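Local coordinates for protein FdhC (Acinetobacter nosocomialis, PDB 5KTD) that transfers a 3-hydroxybutanoyl group from coenzyme A to the amino group of dTDP-3-amino-3,6-dideoxy-D-glucose, as a GNAT-family N-acyltransferase, at the QUH/COA site. Coordinates in Å, arbitrary orientation; residue numbers count along the deposited sequence, not the author numbering.

The QUH/COA site. Residues 28, 36-38, 40, 47, 50, 65, 81, 83, 94-97, 99, 105-106, 108-109, 131, 136, 138, 143, 145. With QUH ([[(2~{R},3~{S},5~{R})-5-[5-methyl-2,4-bis(oxidanylidene)pyrimidin-1-yl]-3-oxidanyl-oxolan-2-yl]methoxy-oxidanyl-phosphoryl] [(2~{R},3~{R},4~{S},5~{S},6~{R})-6-methyl-3,5-bis(oxidanyl)-4-[[(3~{R})-3-oxidanylbutanoyl]amino]oxan-2-yl] hydrogen phosphate), chain B; COA (coenzyme A), chain C.
Thymine of QUH lies flat on one face of the Trp50 indole, with the planes 11° apart. On the other face of the thymine ring, Arg28 NE lies 4.0 Å from the centroid, a cation-pi contact. This is a GNAT acyltransferase site with both products bound. Gln47 reads the thymine edge through its amide. OE1 accepts a hydrogen bond from thymine N3-H on an in-plane lone pair, and NE2 donates to carbonyl O15. Tyr65 OH also donates to O15, so two donors hold this oxygen.

The guanidinium of Arg28 has thymine toward the rim of one face and Ile37 CD1 over the centre of the other. Its chain bends at chi3 (68°), and its tip meets the beta-phosphate end-on. Arg28 NH1 goes to QUH O8 at 2.7 Å and NH2 to O7, both in the guanidinium plane. Its NE donates to Ser40 OG, which fixes its rotation. The backbone N of Ser38 shares O7, and Ser38 OG binds alpha-phosphate QUH O11 at 2.6 Å. Arg81 lies over the ring of Tyr83. Its NE and NH2 grip Ser96 OG side-on, which would turn that hydroxyl's hydrogen toward QUH O8; NH2 also pairs with alpha-phosphate O10.

Sugar hydroxyl O5 is held by Ser96 N and Tyr83 OH. The hydroxybutanoyl methyl C4 of QUH sits over the face of Trp94, 3.3 Å from the centroid of its six-membered ring. His143 NE2 faces hydroxyl QUH O2 at 3.0 Å. The COA thiol S1P lies 3.4 Å from QUH amide carbon C1, consistent with a complex of the two products after transfer.

Trp97 is packed between Trp94 and the pantetheine methyl CEP. Trp97 O accepts a hydrogen bond from COA N4P at 2.6 Å, nearly along the C=O axis, a typical GNAT contact with pantetheine. Water 3 links Ala108 N to pyrophosphate O4A. Val109 CG2 lies over adenine. Lys138 and Lys105, both poorly ordered, form salt bridges to the pyrophosphate and 3'-phosphate.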
loop_
_atom_site.group_PDB
_atom_site.type_symbol
_atom_site.label_atom_id
_atom_site.label_comp_id
_atom_site.label_asym_id
_atom_site.label_seq_id
_atom_site.Cartn_x
_atom_site.Cartn_y
_atom_site.Cartn_z
ATOM N N ARG A 28 -5.282 3.701 13.145
ATOM C CA ARG A 28 -4.194 4.691 13.226
ATOM C C ARG A 28 -3.915 5.127 14.647
ATOM O O ARG A 28 -2.835 5.598 14.912
ATOM C CB ARG A 28 -4.516 5.902 12.376
ATOM C CG ARG A 28 -4.491 5.584 10.881
ATOM C CD ARG A 28 -4.646 6.842 10.064
ATOM N NE ARG A 28 -3.470 7.691 10.209
ATOM C CZ ARG A 28 -2.416 7.739 9.403
ATOM N NH1 ARG A 28 -2.337 6.977 8.306
ATOM N NH2 ARG A 28 -1.392 8.546 9.713
ATOM N N TYR A 36 5.612 4.281 13.903
ATOM C CA TYR A 36 6.396 4.873 12.843
ATOM C C TYR A 36 5.553 5.600 11.782
ATOM O O TYR A 36 6.039 5.820 10.675
ATOM C CB TYR A 36 7.253 3.764 12.211
ATOM C CG TYR A 36 8.196 3.121 13.189
ATOM C CD1 TYR A 36 9.275 3.838 13.721
ATOM C CD2 TYR A 36 8.023 1.808 13.583
ATOM C CE1 TYR A 36 10.145 3.258 14.615
ATOM C CE2 TYR A 36 8.888 1.205 14.482
ATOM C CZ TYR A 36 9.944 1.929 15.005
ATOM O OH TYR A 36 10.815 1.311 15.879
ATOM N N ILE A 37 4.309 5.982 12.093
ATOM C CA ILE A 37 3.491 6.700 11.104
ATOM C C ILE A 37 3.100 8.018 11.708
ATOM O O ILE A 37 3.374 8.231 12.874
ATOM C CB ILE A 37 2.261 5.881 10.650
ATOM C CG1 ILE A 37 1.258 5.731 11.789
ATOM C CG2 ILE A 37 2.742 4.521 10.164
ATOM C CD1 ILE A 37 0.014 4.941 11.445
ATOM N N SER A 38 2.456 8.889 10.936
ATOM C CA SER A 38 2.047 10.203 11.424
ATOM C C SER A 38 0.909 10.070 12.420
ATOM O O SER A 38 0.001 9.273 12.204
ATOM C CB SER A 38 1.554 11.136 10.299
ATOM O OG SER A 38 2.574 11.420 9.373
ATOM N N SER A 40 -2.535 11.049 13.969
ATOM C CA SER A 40 -3.775 11.477 13.347
ATOM C C SER A 40 -4.959 11.399 14.293
ATOM O O SER A 40 -4.926 10.694 15.302
ATOM C CB SER A 40 -4.027 10.673 12.048
ATOM O OG SER A 40 -4.327 9.304 12.258
ATOM N N GLN A 47 -11.901 12.430 11.031
ATOM C CA GLN A 47 -11.378 11.509 10.029
ATOM C C GLN A 47 -12.319 11.520 8.812
ATOM O O GLN A 47 -11.839 11.548 7.726
ATOM C CB GLN A 47 -11.164 10.131 10.621
ATOM C CG GLN A 47 -10.670 9.076 9.654
ATOM C CD GLN A 47 -9.327 9.373 9.058
ATOM O OE1 GLN A 47 -8.427 9.827 9.729
ATOM N NE2 GLN A 47 -9.171 9.043 7.787
ATOM N N TRP A 50 -11.335 14.428 6.733
ATOM C CA TRP A 50 -10.101 14.104 6.005
ATOM C C TRP A 50 -10.426 13.306 4.728
ATOM O O TRP A 50 -9.884 13.582 3.638
ATOM C CB TRP A 50 -9.132 13.319 6.926
ATOM C CG TRP A 50 -7.726 13.297 6.448
ATOM C CD1 TRP A 50 -6.682 14.089 6.889
ATOM C CD2 TRP A 50 -7.187 12.473 5.426
ATOM N NE1 TRP A 50 -5.533 13.789 6.197
ATOM C CE2 TRP A 50 -5.816 12.800 5.296
ATOM C CE3 TRP A 50 -7.717 11.477 4.597
ATOM C CZ2 TRP A 50 -4.990 12.170 4.362
ATOM C CZ3 TRP A 50 -6.866 10.861 3.679
ATOM C CH2 TRP A 50 -5.547 11.220 3.562
ATOM N N TYR A 65 -6.766 5.930 -2.194
ATOM C CA TYR A 65 -6.648 5.484 -0.828
ATOM C C TYR A 65 -7.543 4.278 -0.709
ATOM O O TYR A 65 -8.699 4.342 -1.130
ATOM C CB TYR A 65 -7.131 6.590 0.063
ATOM C CG TYR A 65 -6.877 6.482 1.545
ATOM C CD1 TYR A 65 -5.993 5.570 2.083
ATOM C CD2 TYR A 65 -7.504 7.374 2.431
ATOM C CE1 TYR A 65 -5.747 5.542 3.471
ATOM C CE2 TYR A 65 -7.287 7.305 3.796
ATOM C CZ TYR A 65 -6.418 6.362 4.313
ATOM O OH TYR A 65 -6.156 6.298 5.701
ATOM N N ARG A 81 -2.163 3.599 0.591
ATOM C CA ARG A 81 -2.423 4.846 -0.173
ATOM C C ARG A 81 -1.366 5.148 -1.230
ATOM O O ARG A 81 -0.171 5.017 -0.938
ATOM C CB ARG A 81 -2.512 6.018 0.805
ATOM C CG ARG A 81 -3.054 7.313 0.235
ATOM C CD ARG A 81 -3.491 8.278 1.345
ATOM N NE ARG A 81 -2.328 8.615 2.164
ATOM C CZ ARG A 81 -1.692 9.797 2.273
ATOM N NH1 ARG A 81 -2.112 10.897 1.674
ATOM N NH2 ARG A 81 -0.625 9.878 3.075
ATOM N N TYR A 83 -0.200 8.390 -3.589
ATOM C CA TYR A 83 -0.333 9.850 -3.465
ATOM C C TYR A 83 0.930 10.586 -3.955
ATOM O O TYR A 83 1.971 9.989 -4.215
ATOM C CB TYR A 83 -0.696 10.213 -2.000
ATOM C CG TYR A 83 0.416 9.946 -0.973
ATOM C CD1 TYR A 83 0.824 8.643 -0.653
ATOM C CD2 TYR A 83 1.090 11.045 -0.292
ATOM C CE1 TYR A 83 1.849 8.431 0.280
ATOM C CE2 TYR A 83 2.115 10.819 0.618
ATOM C CZ TYR A 83 2.512 9.500 0.894
ATOM O OH TYR A 83 3.501 9.240 1.845
ATOM N N TRP A 94 3.746 5.996 -2.364
ATOM C CA TRP A 94 2.814 5.205 -1.616
ATOM C C TRP A 94 3.215 5.050 -0.147
ATOM O O TRP A 94 4.344 5.339 0.233
ATOM C CB TRP A 94 2.566 3.861 -2.272
ATOM C CG TRP A 94 3.602 2.773 -2.138
ATOM C CD1 TRP A 94 4.755 2.626 -2.848
ATOM C CD2 TRP A 94 3.476 1.596 -1.333
ATOM N NE1 TRP A 94 5.370 1.416 -2.515
ATOM C CE2 TRP A 94 4.590 0.766 -1.605
ATOM C CE3 TRP A 94 2.511 1.155 -0.417
ATOM C CZ2 TRP A 94 4.793 -0.476 -0.959
ATOM C CZ3 TRP A 94 2.727 -0.097 0.259
ATOM C CH2 TRP A 94 3.848 -0.895 -0.056
ATOM N N GLY A 95 2.245 4.634 0.631
ATOM C CA GLY A 95 2.395 4.557 2.077
ATOM C C GLY A 95 1.074 4.527 2.766
ATOM O O GLY A 95 0.141 3.887 2.248
ATOM N N SER A 96 0.982 5.156 3.953
ATOM C CA SER A 96 -0.175 4.945 4.829
ATOM C C SER A 96 -0.469 3.445 4.993
ATOM O O SER A 96 -1.626 3.023 5.040
ATOM C CB SER A 96 -1.422 5.705 4.341
ATOM O OG SER A 96 -1.157 7.086 4.181
ATOM N N TRP A 97 0.588 2.659 5.120
ATOM C CA TRP A 97 0.515 1.211 4.934
ATOM C C TRP A 97 0.490 0.543 6.318
ATOM O O TRP A 97 1.499 0.549 7.042
ATOM C CB TRP A 97 1.717 0.761 4.161
ATOM C CG TRP A 97 1.680 -0.671 3.715
ATOM C CD1 TRP A 97 0.600 -1.396 3.268
ATOM C CD2 TRP A 97 2.815 -1.511 3.589
ATOM N NE1 TRP A 97 1.016 -2.670 2.925
ATOM C CE2 TRP A 97 2.368 -2.752 3.080
ATOM C CE3 TRP A 97 4.191 -1.330 3.860
ATOM C CZ2 TRP A 97 3.218 -3.807 2.859
ATOM C CZ3 TRP A 97 5.057 -2.390 3.643
ATOM C CH2 TRP A 97 4.549 -3.632 3.154
ATOM N N LEU A 99 -1.396 -2.777 8.571
ATOM C CA LEU A 99 -2.169 -4.024 8.651
ATOM C C LEU A 99 -2.352 -4.394 10.130
ATOM O O LEU A 99 -1.394 -4.312 10.900
ATOM C CB LEU A 99 -1.411 -5.124 7.937
ATOM C CG LEU A 99 -1.336 -5.120 6.427
ATOM C CD1 LEU A 99 -0.339 -6.150 5.925
ATOM C CD2 LEU A 99 -2.709 -5.355 5.789
ATOM N N LYS A 105 -1.517 -13.880 6.918
ATOM C CA LYS A 105 -0.069 -13.965 7.114
ATOM C C LYS A 105 0.761 -13.144 6.097
ATOM O O LYS A 105 1.695 -12.465 6.499
ATOM C CB LYS A 105 0.396 -15.431 7.048
ATOM C CG LYS A 105 1.865 -15.636 7.401
ATOM C CD LYS A 105 2.052 -17.028 7.994
ATOM C CE LYS A 105 3.509 -17.370 8.287
ATOM N NZ LYS A 105 3.927 -16.880 9.627
ATOM N N TYR A 106 0.407 -13.251 4.814
ATOM C CA TYR A 106 1.145 -12.659 3.698
ATOM C C TYR A 106 0.451 -11.404 3.110
ATOM O O TYR A 106 0.771 -10.984 1.985
ATOM C CB TYR A 106 1.374 -13.709 2.575
ATOM C CG TYR A 106 2.133 -14.912 3.112
ATOM C CD1 TYR A 106 3.513 -14.837 3.365
ATOM C CD2 TYR A 106 1.471 -16.118 3.449
ATOM C CE1 TYR A 106 4.201 -15.921 3.906
ATOM C CE2 TYR A 106 2.159 -17.195 4.011
ATOM C CZ TYR A 106 3.501 -17.090 4.221
ATOM O OH TYR A 106 4.173 -18.132 4.760
ATOM N N ALA A 108 0.928 -8.385 3.726
ATOM C CA ALA A 108 1.931 -7.324 3.432
ATOM C C ALA A 108 2.466 -7.506 2.021
ATOM O O ALA A 108 2.497 -6.555 1.241
ATOM C CB ALA A 108 3.042 -7.317 4.463
ATOM N N VAL A 109 2.843 -8.745 1.675
ATOM C CA VAL A 109 3.342 -9.026 0.313
ATOM C C VAL A 109 2.240 -8.758 -0.710
ATOM O O VAL A 109 2.482 -8.155 -1.784
ATOM C CB VAL A 109 3.873 -10.479 0.113
ATOM C CG1 VAL A 109 4.366 -10.662 -1.312
ATOM C CG2 VAL A 109 4.964 -10.841 1.094
ATOM N N GLU A 131 9.244 6.357 1.751
ATOM C CA GLU A 131 10.206 6.421 2.811
ATOM C C GLU A 131 9.719 5.619 3.991
ATOM O O GLU A 131 8.543 5.333 4.091
ATOM C CB GLU A 131 10.454 7.877 3.226
ATOM C CG GLU A 131 9.323 8.629 3.880
ATOM C CD GLU A 131 8.533 9.489 2.944
ATOM O OE1 GLU A 131 7.338 9.693 3.155
ATOM O OE2 GLU A 131 9.095 9.999 1.995
ATOM N N ASN A 136 12.237 1.454 12.035
ATOM C CA ASN A 136 11.218 0.505 11.544
ATOM C C ASN A 136 11.827 -0.657 10.771
ATOM O O ASN A 136 11.553 -0.891 9.581
ATOM C CB ASN A 136 10.192 1.273 10.704
ATOM C CG ASN A 136 8.811 0.621 10.675
ATOM O OD1 ASN A 136 8.588 -0.494 11.143
ATOM N ND2 ASN A 136 7.863 1.363 10.130
ATOM N N LYS A 138 12.045 -3.988 10.223
ATOM C CA LYS A 138 11.517 -5.024 9.384
ATOM C C LYS A 138 10.921 -4.461 8.065
ATOM O O LYS A 138 10.783 -5.186 7.087
ATOM C CB LYS A 138 10.445 -5.798 10.198
ATOM C CG LYS A 138 10.123 -7.156 9.657
ATOM C CD LYS A 138 9.107 -7.909 10.517
ATOM C CE LYS A 138 9.041 -9.346 9.989
ATOM N NZ LYS A 138 7.848 -10.153 10.363
ATOM N N HIS A 143 11.208 -3.983 2.013
ATOM C CA HIS A 143 11.330 -3.240 0.736
ATOM C C HIS A 143 12.607 -3.626 0.013
ATOM O O HIS A 143 12.572 -3.810 -1.209
ATOM C CB HIS A 143 11.249 -1.712 0.935
ATOM C CG HIS A 143 9.907 -1.242 1.397
ATOM N ND1 HIS A 143 8.763 -1.461 0.667
ATOM C CD2 HIS A 143 9.520 -0.605 2.525
ATOM C CE1 HIS A 143 7.730 -0.961 1.321
ATOM N NE2 HIS A 143 8.167 -0.434 2.454
ATOM N N LYS A 145 14.228 -6.442 0.238
ATOM C CA LYS A 145 13.957 -7.758 -0.309
ATOM C C LYS A 145 13.135 -7.750 -1.611
ATOM O O LYS A 145 13.447 -8.486 -2.568
ATOM C CB LYS A 145 13.301 -8.620 0.775
ATOM C CG LYS A 145 13.153 -10.093 0.421
ATOM C CD LYS A 145 12.990 -10.927 1.708
ATOM C CE LYS A 145 12.413 -12.325 1.481
ATOM N NZ LYS A 145 12.959 -12.953 0.246
HETATM O O1 QUH B . 3.868 3.838 4.705
HETATM C C1 QUH B . 4.876 4.360 4.209
HETATM C C2 QUH B . 5.665 3.783 3.079
HETATM C C3 QUH B . 5.416 2.309 2.912
HETATM O O2 QUH B . 6.323 1.547 3.722
HETATM C C4 QUH B . 5.655 1.825 1.505
HETATM N N1 QUH B . 5.369 5.579 4.647
HETATM C C5 QUH B . 4.622 6.440 5.565
HETATM C C6 QUH B . 5.566 7.073 6.590
HETATM O O3 QUH B . 6.247 6.009 7.293
HETATM C C7 QUH B . 4.717 7.910 7.539
HETATM C C8 QUH B . 5.524 8.567 8.654
HETATM O O4 QUH B . 4.023 8.938 6.800
HETATM C C9 QUH B . 4.009 7.595 4.822
HETATM O O5 QUH B . 3.204 7.184 3.736
HETATM C C10 QUH B . 3.206 8.465 5.729
HETATM O O6 QUH B . 2.092 7.720 6.192
HETATM P P1 QUH B . 0.898 8.458 6.850
HETATM O O7 QUH B . 1.125 8.831 8.324
HETATM O O8 QUH B . -0.316 7.513 6.589
HETATM O O9 QUH B . 0.344 9.712 6.008
HETATM P P2 QUH B . 0.913 11.213 5.916
HETATM O O10 QUH B . 1.176 11.628 4.551
HETATM O O11 QUH B . 2.131 11.411 6.810
HETATM O O12 QUH B . -0.323 12.059 6.401
HETATM C C11 QUH B . -0.513 13.437 6.145
HETATM C C12 QUH B . -1.352 13.944 7.306
HETATM C C13 QUH B . -0.795 13.505 8.670
HETATM O O13 QUH B . -1.047 14.549 9.637
HETATM C C14 QUH B . -1.661 12.332 9.114
HETATM C C15 QUH B . -2.987 12.695 8.482
HETATM O O14 QUH B . -2.691 13.435 7.255
HETATM N N2 QUH B . -3.852 11.593 8.090
HETATM C C16 QUH B . -3.446 10.730 7.110
HETATM C C17 QUH B . -4.297 9.698 6.667
HETATM C C18 QUH B . -3.912 8.724 5.574
HETATM C C19 QUH B . -5.563 9.595 7.333
HETATM O O15 QUH B . -6.403 8.681 6.998
HETATM N N3 QUH B . -5.932 10.449 8.288
HETATM C C20 QUH B . -5.108 11.428 8.652
HETATM O O16 QUH B . -5.564 12.227 9.593
HETATM N N1A COA C . 9.030 -12.818 -0.261
HETATM C C2A COA C . 8.510 -13.822 0.457
HETATM N N3A COA C . 7.974 -13.645 1.659
HETATM C C4A COA C . 7.916 -12.428 2.213
HETATM C C5A COA C . 8.470 -11.281 1.495
HETATM C C6A COA C . 9.051 -11.554 0.192
HETATM N N6A COA C . 9.566 -10.569 -0.552
HETATM N N7A COA C . 8.280 -10.188 2.240
HETATM C C8A COA C . 7.688 -10.609 3.380
HETATM N N9A COA C . 7.484 -11.968 3.368
HETATM C C1B COA C . 6.828 -12.758 4.436
HETATM C C2B COA C . 7.363 -12.410 5.822
HETATM O O2B COA C . 8.502 -13.156 6.287
HETATM C C3B COA C . 6.150 -12.602 6.698
HETATM O O3B COA C . 6.027 -13.983 7.048
HETATM P P3B COA C . 6.534 -14.426 8.525
HETATM O O7A COA C . 5.268 -14.287 9.378
HETATM O O8A COA C . 6.892 -15.869 8.247
HETATM O O9A COA C . 7.698 -13.523 8.899
HETATM C C4B COA C . 5.003 -12.171 5.832
HETATM O O4B COA C . 5.455 -12.328 4.475
HETATM C C5B COA C . 4.507 -10.747 6.144
HETATM O O5B COA C . 5.542 -9.789 5.930
HETATM P P1A COA C . 6.025 -8.854 7.128
HETATM O O1A COA C . 7.310 -8.241 6.724
HETATM O O2A COA C . 5.917 -9.418 8.524
HETATM O O3A COA C . 4.951 -7.652 7.068
HETATM P P2A COA C . 3.920 -7.207 8.186
HETATM O O4A COA C . 2.771 -8.193 8.306
HETATM O O5A COA C . 4.530 -6.628 9.413
HETATM O O6A COA C . 3.273 -5.917 7.467
HETATM C CBP COA C . 3.367 -3.550 7.794
HETATM C CCP COA C . 4.110 -4.776 7.291
HETATM C CDP COA C . 4.311 -2.365 7.632
HETATM C CEP COA C . 2.108 -3.416 6.945
HETATM C CAP COA C . 2.977 -3.745 9.278
HETATM O OAP COA C . 4.125 -4.231 10.011
HETATM C C9P COA C . 2.397 -2.525 9.912
HETATM O O9P COA C . 1.196 -2.280 9.830
HETATM N N8P COA C . 3.258 -1.761 10.585
HETATM C C7P COA C . 2.868 -0.619 11.353
HETATM C C6P COA C . 2.579 0.602 10.486
HETATM C C5P COA C . 3.825 0.992 9.702
HETATM O O5P COA C . 4.898 1.149 10.301
HETATM N N4P COA C . 3.687 1.125 8.393
HETATM C C3P COA C . 4.804 1.385 7.486
HETATM C C2P COA C . 5.326 2.840 7.485
HETATM S S1P COA C . 6.902 2.928 6.571
HETATM O O HOH W 1 3.599 11.203 3.398
HETATM O O HOH W 2 6.219 -1.789 11.487
HETATM O O HOH W 3 1.352 -9.566 6.364
#